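Local coordinates for KLLA0C04147p (Kluyveromyces lactis, PDB 5H2A), which probably binds and transfers sterols as a member of the OSBP family, the portion here being the ankyrin-repeat domain of Osh1, at residues Leu258-Ala261 with Ala262-Ser266; Gly228-Pro231 with Ile232-Leu235. All coordinates share one frame; numbering follows the deposited sequence.

Interaction 1: Leu258-Ala261 with Ala262-Ser266; sequences LEKA and AREQS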
# COMPACT_ATOMS: atom_id res chain seq x y z
N LEU A 258 24.87 -8.10 -10.51
CA LEU A 258 25.00 -8.44 -9.09
C LEU A 258 26.04 -7.56 -8.41
O LEU A 258 25.87 -7.18 -7.25
CB LEU A 258 25.37 -9.92 -8.94
CG LEU A 258 24.19 -10.85 -9.29
CD1 LEU A 258 24.67 -12.29 -9.40
CD2 LEU A 258 23.11 -10.71 -8.21
N GLU A 259 27.12 -7.23 -9.13
CA GLU A 259 28.16 -6.37 -8.57
C GLU A 259 27.63 -4.96 -8.34
O GLU A 259 27.87 -4.37 -7.28
CB GLU A 259 29.38 -6.35 -9.49
CG GLU A 259 30.24 -7.58 -9.37
CD GLU A 259 31.31 -7.67 -10.46
OE1 GLU A 259 31.31 -6.85 -11.41
OE2 GLU A 259 32.16 -8.59 -10.38
N LYS A 260 26.86 -4.43 -9.29
CA LYS A 260 26.26 -3.11 -9.10
C LYS A 260 25.24 -3.14 -7.97
O LYS A 260 25.16 -2.20 -7.16
CB LYS A 260 25.63 -2.64 -10.40
CG LYS A 260 24.86 -1.34 -10.28
CD LYS A 260 23.87 -1.17 -11.43
CE LYS A 260 22.51 -0.67 -10.92
NZ LYS A 260 21.86 -1.61 -9.95
N ALA A 261 24.44 -4.21 -7.88
CA ALA A 261 23.47 -4.31 -6.79
C ALA A 261 24.17 -4.38 -5.43
O ALA A 261 23.68 -3.82 -4.44
CB ALA A 261 22.57 -5.53 -7.00
N ALA A 262 25.32 -5.04 -5.38
CA ALA A 262 26.07 -5.15 -4.13
C ALA A 262 26.59 -3.80 -3.68
O ALA A 262 26.57 -3.49 -2.48
CB ALA A 262 27.21 -6.15 -4.29
N ARG A 263 27.04 -2.97 -4.63
CA ARG A 263 27.47 -1.61 -4.28
C ARG A 263 26.31 -0.80 -3.71
O ARG A 263 26.45 -0.12 -2.69
CB ARG A 263 28.08 -0.92 -5.50
CG ARG A 263 29.45 -1.49 -5.91
CD ARG A 263 30.15 -0.65 -7.00
NE ARG A 263 29.42 -0.63 -8.27
CZ ARG A 263 29.63 -1.49 -9.27
NH1 ARG A 263 28.93 -1.40 -10.39
NH2 ARG A 263 30.52 -2.46 -9.14
N GLU A 264 25.15 -0.88 -4.35
CA GLU A 264 24.00 -0.12 -3.86
C GLU A 264 23.53 -0.66 -2.51
O GLU A 264 23.17 0.12 -1.61
CB GLU A 264 22.89 -0.16 -4.92
CG GLU A 264 23.36 0.46 -6.23
CD GLU A 264 22.37 0.30 -7.38
OE1 GLU A 264 21.52 -0.61 -7.31
OE2 GLU A 264 22.46 1.09 -8.34
N GLN A 265 23.57 -1.98 -2.34
CA GLN A 265 23.19 -2.60 -1.07
C GLN A 265 24.11 -2.15 0.06
O GLN A 265 23.66 -1.98 1.21
CB GLN A 265 23.22 -4.12 -1.20
CG GLN A 265 22.52 -4.85 -0.06
CD GLN A 265 21.04 -4.55 -0.04
OE1 GLN A 265 20.36 -4.62 -1.06
NE2 GLN A 265 20.53 -4.19 1.14
N SER A 266 25.40 -1.98 -0.23
CA SER A 266 26.34 -1.54 0.79
C SER A 266 25.94 -0.18 1.36
O SER A 266 26.10 0.07 2.57
CB SER A 266 27.75 -1.48 0.21
OG SER A 266 28.27 -2.78 0.02
O HOH W 1 30.85 -4.19 -11.70
O HOH W 2 20.83 -3.44 -3.44
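Lys-260 and Glu-264, one helical turn apart, are joined by a salt bridge in which NZ of Lys-260 lies 2.8 Å from OE1 of Glu-264. The ammonium comes from above the carboxylate plane, 46° out of it. Lys-260 first runs out with CG opposite its own backbone N (chi1 175°), then bends at chi3 and chi4, which brings NZ back over the acid; CE comes within 3.1 Å of OE2 of Glu-264. Long, flexible charged side chains suit this outer side of the helix.

Arg-263 turns the other way, back along the helix. A bend at chi3 lays its guanidinium over the preceding turn, one face resting above CA of Lys-260 and O of Glu-259, while NH1 approaches CB of Lys-260 to 3.5 Å. The charged ends of Glu-259 and Arg-263 do not touch. Water 1 lies in plane at the guanidinium edge, accepting from NH2 of Arg-263 at 3.1 Å and donating to OE1 of Glu-259 at 2.7 Å.

Beneath these side chains, the backbone N of Ala-262, Arg-263, Glu-264 and Gln-265 each donate to the carbonyl four residues earlier, the last spanning 2.8 Å from Gln-265 N to Ala-261 O. Gln-265 sends its NE2 onward to Asp-269. On the inner side, Leu-258 and Ala-261 meet Leu-215 of helix 208-215, and Leu-258 also reaches Leu-199 and Val-203 of helix 198-204; alanine's single methyl fits against Leu-215. A charged i to i+4 pair outside and aliphatic packing inside mark this part of helix 249-268 as amphipathic.

Interaction 2: Gly228-Pro231 with Ile232-Leu235; sequences GKLP and IDLL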
# COMPACT_ATOMS: atom_id res chain seq x y z
N GLY A 228 25.25 -21.20 2.43
CA GLY A 228 26.21 -20.14 2.70
C GLY A 228 26.70 -19.37 1.49
O GLY A 228 27.60 -18.54 1.64
N LYS A 229 26.13 -19.59 0.31
CA LYS A 229 26.62 -18.99 -0.93
C LYS A 229 25.82 -17.74 -1.29
O LYS A 229 24.60 -17.70 -1.16
CB LYS A 229 26.53 -19.99 -2.09
CG LYS A 229 27.35 -21.27 -1.92
CD LYS A 229 26.84 -22.36 -2.87
CE LYS A 229 25.36 -22.64 -2.63
NZ LYS A 229 24.70 -23.64 -3.54
N LEU A 230 26.53 -16.72 -1.74
CA LEU A 230 25.93 -15.55 -2.36
C LEU A 230 25.47 -15.87 -3.78
O LEU A 230 26.06 -16.73 -4.44
CB LEU A 230 26.93 -14.40 -2.41
CG LEU A 230 27.52 -13.90 -1.09
CD1 LEU A 230 28.60 -12.87 -1.35
CD2 LEU A 230 26.42 -13.32 -0.23
N PRO A 231 24.44 -15.18 -4.28
CA PRO A 231 24.04 -15.37 -5.69
C PRO A 231 25.21 -15.28 -6.67
O PRO A 231 25.28 -16.07 -7.62
CB PRO A 231 23.01 -14.26 -5.91
CG PRO A 231 22.37 -14.11 -4.54
CD PRO A 231 23.52 -14.26 -3.58
N ILE A 232 26.13 -14.33 -6.46
CA ILE A 232 27.23 -14.19 -7.40
C ILE A 232 28.19 -15.38 -7.31
O ILE A 232 28.86 -15.72 -8.30
CB ILE A 232 27.95 -12.84 -7.16
CG1 ILE A 232 28.83 -12.49 -8.38
CG2 ILE A 232 28.73 -12.88 -5.85
CD1 ILE A 232 29.37 -11.07 -8.35
N ASP A 233 28.27 -16.07 -6.16
CA ASP A 233 29.07 -17.29 -6.06
C ASP A 233 28.54 -18.41 -6.95
O ASP A 233 29.24 -19.40 -7.15
CB ASP A 233 29.11 -17.82 -4.62
CG ASP A 233 29.77 -16.86 -3.64
OD1 ASP A 233 30.68 -16.11 -4.06
OD2 ASP A 233 29.38 -16.87 -2.44
N LEU A 234 27.30 -18.31 -7.43
CA LEU A 234 26.73 -19.38 -8.24
C LEU A 234 27.21 -19.35 -9.68
O LEU A 234 27.01 -20.34 -10.39
CB LEU A 234 25.20 -19.30 -8.20
CG LEU A 234 24.59 -19.21 -6.80
CD1 LEU A 234 23.09 -18.96 -6.86
CD2 LEU A 234 24.90 -20.47 -6.01
N LEU A 235 27.82 -18.26 -10.12
CA LEU A 235 28.33 -18.13 -11.48
C LEU A 235 29.82 -18.47 -11.51
O LEU A 235 30.62 -17.85 -10.79
CB LEU A 235 28.11 -16.71 -12.00
CG LEU A 235 26.67 -16.22 -11.90
CD1 LEU A 235 26.59 -14.74 -12.25
CD2 LEU A 235 25.80 -17.05 -12.83
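A short turn of 3-10 helix, 232-234, is held at its start by a side-chain-to-backbone bond: OD2 of Asp-233 accepts the backbone N of Leu-230 at 2.9 Å, with an N-H...O angle of 152°. The donor stands above the carboxylate plane, 40° out of it. With CG of Asp-233 opposite its carbonyl carbon (chi1 -62°), the acid folds back over CB of Leu-230, 3.5 Å from OD2. The weak return bond, from Asp-233 N to Leu-230 O, is a backbone one because leucine has no side-chain acceptor, and the pairing resembles one half of a capping box. Proline suits the start of such a turn: an N-H there would find no carbonyl within it, and the ring keeps phi helical.

Leu-234 N then donates to Pro-231 O at 3.0 Å, an i to i+3 bond. The Leu-234 side chain lies against that same carbonyl, while its CD2 meets CE of Lys-229 at 4.0 Å, the two side chains crossing at about a right angle. Leu-234 also touches His-200 and Lys-204 of helix 198-204, so an alanine here would probably open a gap beside that helix and leave the Lys-229 aliphatic chain without its apolar neighbour.

How the interactions relate
Neither contact is fully buried: interaction 1 is partly buried, whereas interaction 2 is a surface contact, and their centres lie about 14 Å apart on the same side of the chain's centre. The loop precedes the helix in sequence and packs against it, CD1 of Ile-232 lying 3.7 Å from CG of Glu-259. Leu-258 joins them further, its CD1 reaching CA of Ile-232 at 3.8 Å. Both also rest on helix 198-204. Chemistry follows place: along 258-266 repeated backbone bonds support a charged outer side, whereas at 228-235, where there is only a short 3-10 turn and no alpha-helix, a single carboxylate grips a backbone N-H and aliphatic residues attach the turn.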